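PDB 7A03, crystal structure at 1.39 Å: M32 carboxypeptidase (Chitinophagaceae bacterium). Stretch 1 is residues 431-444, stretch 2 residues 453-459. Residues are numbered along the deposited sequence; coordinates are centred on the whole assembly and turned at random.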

# COMPACT_ATOMS: atom_id res chain seq x y z
N GLN A 431 -7.92 3.36 -12.94
CA GLN A 431 -7.93 4.51 -13.83
C GLN A 431 -6.68 4.48 -14.70
O GLN A 431 -6.76 4.77 -15.90
CB GLN A 431 -8.02 5.79 -13.00
CG GLN A 431 -8.11 7.07 -13.81
CD GLN A 431 -8.82 8.18 -13.04
OE1 GLN A 431 -9.49 7.92 -12.03
NE2 GLN A 431 -8.69 9.42 -13.52
N PHE A 432 -5.55 4.06 -14.12
CA PHE A 432 -4.34 4.03 -14.92
C PHE A 432 -4.43 2.93 -15.97
O PHE A 432 -4.08 3.15 -17.14
CB PHE A 432 -3.09 3.84 -14.05
CG PHE A 432 -2.74 5.02 -13.16
CD1 PHE A 432 -3.06 6.32 -13.52
CD2 PHE A 432 -2.08 4.81 -11.96
CE1 PHE A 432 -2.73 7.39 -12.69
CE2 PHE A 432 -1.75 5.89 -11.12
CZ PHE A 432 -2.07 7.16 -11.48
N PHE A 433 -4.96 1.76 -15.59
CA PHE A 433 -4.89 0.66 -16.55
C PHE A 433 -5.85 0.89 -17.70
O PHE A 433 -5.49 0.70 -18.87
CB PHE A 433 -5.15 -0.69 -15.89
CG PHE A 433 -4.91 -1.85 -16.82
CD1 PHE A 433 -3.62 -2.18 -17.23
CD2 PHE A 433 -5.98 -2.58 -17.32
CE1 PHE A 433 -3.41 -3.21 -18.12
CE2 PHE A 433 -5.76 -3.63 -18.19
CZ PHE A 433 -4.47 -3.95 -18.59
N THR A 434 -7.06 1.35 -17.40
CA THR A 434 -7.99 1.70 -18.46
C THR A 434 -7.37 2.75 -19.37
O THR A 434 -7.46 2.64 -20.61
CB THR A 434 -9.30 2.16 -17.84
OG1 THR A 434 -9.89 1.05 -17.15
CG2 THR A 434 -10.28 2.65 -18.90
N THR A 435 -6.66 3.72 -18.80
CA THR A 435 -6.05 4.74 -19.64
C THR A 435 -4.96 4.12 -20.50
O THR A 435 -4.86 4.41 -21.70
CB THR A 435 -5.52 5.89 -18.78
OG1 THR A 435 -6.62 6.50 -18.10
CG2 THR A 435 -4.84 6.94 -19.66
N ALA A 436 -4.16 3.22 -19.91
CA ALA A 436 -3.14 2.55 -20.71
C ALA A 436 -3.78 1.78 -21.86
O ALA A 436 -3.26 1.80 -22.98
CB ALA A 436 -2.27 1.64 -19.85
N GLN A 437 -4.94 1.16 -21.62
CA GLN A 437 -5.59 0.40 -22.68
C GLN A 437 -6.02 1.31 -23.82
O GLN A 437 -6.07 0.86 -24.98
CB GLN A 437 -6.79 -0.37 -22.14
CG GLN A 437 -6.44 -1.52 -21.22
CD GLN A 437 -7.69 -2.14 -20.63
OE1 GLN A 437 -8.38 -1.50 -19.84
NE2 GLN A 437 -8.01 -3.37 -21.03
N LYS A 438 -6.30 2.58 -23.52
CA LYS A 438 -6.62 3.58 -24.53
C LYS A 438 -5.36 4.08 -25.23
O LYS A 438 -5.37 4.30 -26.44
CB LYS A 438 -7.33 4.75 -23.84
CG LYS A 438 -8.01 5.76 -24.76
CD LYS A 438 -7.97 7.15 -24.13
CE LYS A 438 -8.90 8.12 -24.85
NZ LYS A 438 -8.77 8.06 -26.34
N GLN A 439 -4.27 4.25 -24.48
CA GLN A 439 -3.14 4.99 -25.02
C GLN A 439 -2.10 4.11 -25.70
O GLN A 439 -1.33 4.61 -26.54
CB GLN A 439 -2.48 5.83 -23.92
CG GLN A 439 -3.30 7.02 -23.47
CD GLN A 439 -2.60 7.80 -22.36
OE1 GLN A 439 -1.53 7.40 -21.88
NE2 GLN A 439 -3.19 8.92 -21.93
N VAL A 440 -2.06 2.83 -25.37
CA VAL A 440 -1.08 1.89 -25.92
C VAL A 440 -1.82 0.99 -26.91
O VAL A 440 -2.58 0.10 -26.49
CB VAL A 440 -0.40 1.07 -24.82
CG1 VAL A 440 0.59 0.10 -25.44
CG2 VAL A 440 0.30 2.00 -23.82
N PRO A 441 -1.59 1.15 -28.21
CA PRO A 441 -2.56 0.63 -29.20
C PRO A 441 -2.84 -0.87 -29.10
O PRO A 441 -4.00 -1.29 -29.14
CB PRO A 441 -1.93 1.02 -30.55
CG PRO A 441 -0.98 2.14 -30.21
CD PRO A 441 -0.46 1.84 -28.85
N ASP A 442 -1.80 -1.68 -28.98
CA ASP A 442 -1.95 -3.13 -28.97
C ASP A 442 -1.76 -3.72 -27.57
O ASP A 442 -1.29 -4.84 -27.42
CB ASP A 442 -0.98 -3.76 -29.97
CG ASP A 442 -1.10 -3.15 -31.36
OD1 ASP A 442 -2.01 -3.54 -32.12
OD2 ASP A 442 -0.27 -2.27 -31.69
N LEU A 443 -2.16 -2.98 -26.53
CA LEU A 443 -1.86 -3.39 -25.16
C LEU A 443 -2.52 -4.73 -24.81
O LEU A 443 -1.86 -5.64 -24.29
CB LEU A 443 -2.30 -2.31 -24.17
CG LEU A 443 -1.93 -2.68 -22.74
CD1 LEU A 443 -0.41 -2.71 -22.56
CD2 LEU A 443 -2.56 -1.73 -21.74
N ASP A 444 -3.83 -4.85 -25.08
CA ASP A 444 -4.54 -6.07 -24.70
C ASP A 444 -4.02 -7.27 -25.47
O ASP A 444 -3.86 -8.35 -24.90
CB ASP A 444 -6.04 -5.91 -24.93
CG ASP A 444 -6.68 -4.90 -24.00
OD1 ASP A 444 -6.21 -4.74 -22.85
OD2 ASP A 444 -7.67 -4.26 -24.41
N GLN A 453 6.00 -6.03 -21.82
CA GLN A 453 6.88 -4.89 -22.04
C GLN A 453 6.16 -3.62 -22.45
O GLN A 453 6.53 -2.55 -21.94
CB GLN A 453 8.01 -5.28 -23.01
CG GLN A 453 9.10 -4.21 -23.17
CD GLN A 453 8.71 -3.13 -24.16
OE1 GLN A 453 7.87 -3.35 -25.04
NE2 GLN A 453 9.30 -1.95 -24.02
N PRO A 454 5.15 -3.63 -23.33
CA PRO A 454 4.46 -2.36 -23.63
C PRO A 454 3.82 -1.71 -22.42
O PRO A 454 3.85 -0.48 -22.29
CB PRO A 454 3.44 -2.75 -24.71
CG PRO A 454 4.09 -3.92 -25.38
CD PRO A 454 4.73 -4.70 -24.26
N LEU A 455 3.29 -2.51 -21.49
CA LEU A 455 2.72 -1.95 -20.27
C LEU A 455 3.81 -1.36 -19.38
O LEU A 455 3.65 -0.24 -18.85
CB LEU A 455 1.92 -3.01 -19.53
CG LEU A 455 1.45 -2.57 -18.14
CD1 LEU A 455 0.48 -1.41 -18.23
CD2 LEU A 455 0.82 -3.73 -17.45
N LEU A 456 4.92 -2.09 -19.20
CA LEU A 456 6.01 -1.57 -18.37
C LEU A 456 6.57 -0.29 -18.96
O LEU A 456 6.83 0.67 -18.24
CB LEU A 456 7.11 -2.62 -18.19
CG LEU A 456 8.27 -2.10 -17.32
CD1 LEU A 456 7.79 -1.68 -15.96
CD2 LEU A 456 9.34 -3.18 -17.22
N GLU A 457 6.74 -0.25 -20.28
CA GLU A 457 7.18 0.97 -20.95
C GLU A 457 6.23 2.13 -20.67
O GLU A 457 6.68 3.25 -20.38
CB GLU A 457 7.31 0.72 -22.45
CG GLU A 457 7.78 1.93 -23.23
CD GLU A 457 7.83 1.69 -24.71
OE1 GLU A 457 6.94 1.00 -25.24
OE2 GLU A 457 8.79 2.18 -25.34
N TRP A 458 4.92 1.90 -20.78
CA TRP A 458 3.98 2.98 -20.48
C TRP A 458 4.14 3.49 -19.04
O TRP A 458 4.17 4.70 -18.79
CB TRP A 458 2.55 2.51 -20.76
CG TRP A 458 1.53 3.58 -20.62
CD1 TRP A 458 1.11 4.47 -21.57
CD2 TRP A 458 0.76 3.87 -19.44
NE1 TRP A 458 0.14 5.29 -21.06
CE2 TRP A 458 -0.09 4.95 -19.75
CE3 TRP A 458 0.71 3.32 -18.15
CZ2 TRP A 458 -0.98 5.48 -18.83
CZ3 TRP A 458 -0.18 3.86 -17.23
CH2 TRP A 458 -1.01 4.94 -17.58
N LEU A 459 4.27 2.57 -18.09
CA LEU A 459 4.47 2.97 -16.71
C LEU A 459 5.78 3.72 -16.53
O LEU A 459 5.86 4.68 -15.75
CB LEU A 459 4.42 1.73 -15.81
CG LEU A 459 3.07 1.01 -15.76
CD1 LEU A 459 3.25 -0.37 -15.13
CD2 LEU A 459 2.02 1.84 -15.01

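Helix 431-439 crosses helix 453-459 at 111°, their axes 10.9 Å apart at closest approach, and 422 Å² is buried between the stretches, with Trp458 contributing the largest share. Phe432 meets the far end of the indole, its CB 4.2 Å from Trp458 CH2, while the end of its ring leads away. Phe433 starts away from stretch 2, but its t rotamer brings the ring edge back, CE1 lying 4.3 Å from Leu455 CD1. Two residues on, Thr435 places CG2 4.2 Å from Trp458 CZ2; its m rotamer turns OG1 to Gln431 O (2.8 Å, a hydrogen bond) and the methyl to the indole. Ala436 lies over the indole face: its CB is 3.7 Å from the centroid of the Trp458 six-membered ring, 10° off the normal, a CH-pi contact suited to a small side chain. Gln439 supplies the polar link: Trp458 NE1 donates to Gln439 OE1 at 2.8 Å and 158°, satisfying the indole N-H at the ring edge. Val440, where the chain leaves the helix, straddles two partners, with CG2 3.4 Å from Trp458 CD1 and CG1 4.1 Å from Pro454 CB. Leu443, ending the type I turn begun at Val440, extends CD1 to 3.8 Å from Leu455 CB and 4.4 Å from Pro454 CB; Phe433, Leu443 and Leu455 are buried, as suits their apolar side chains.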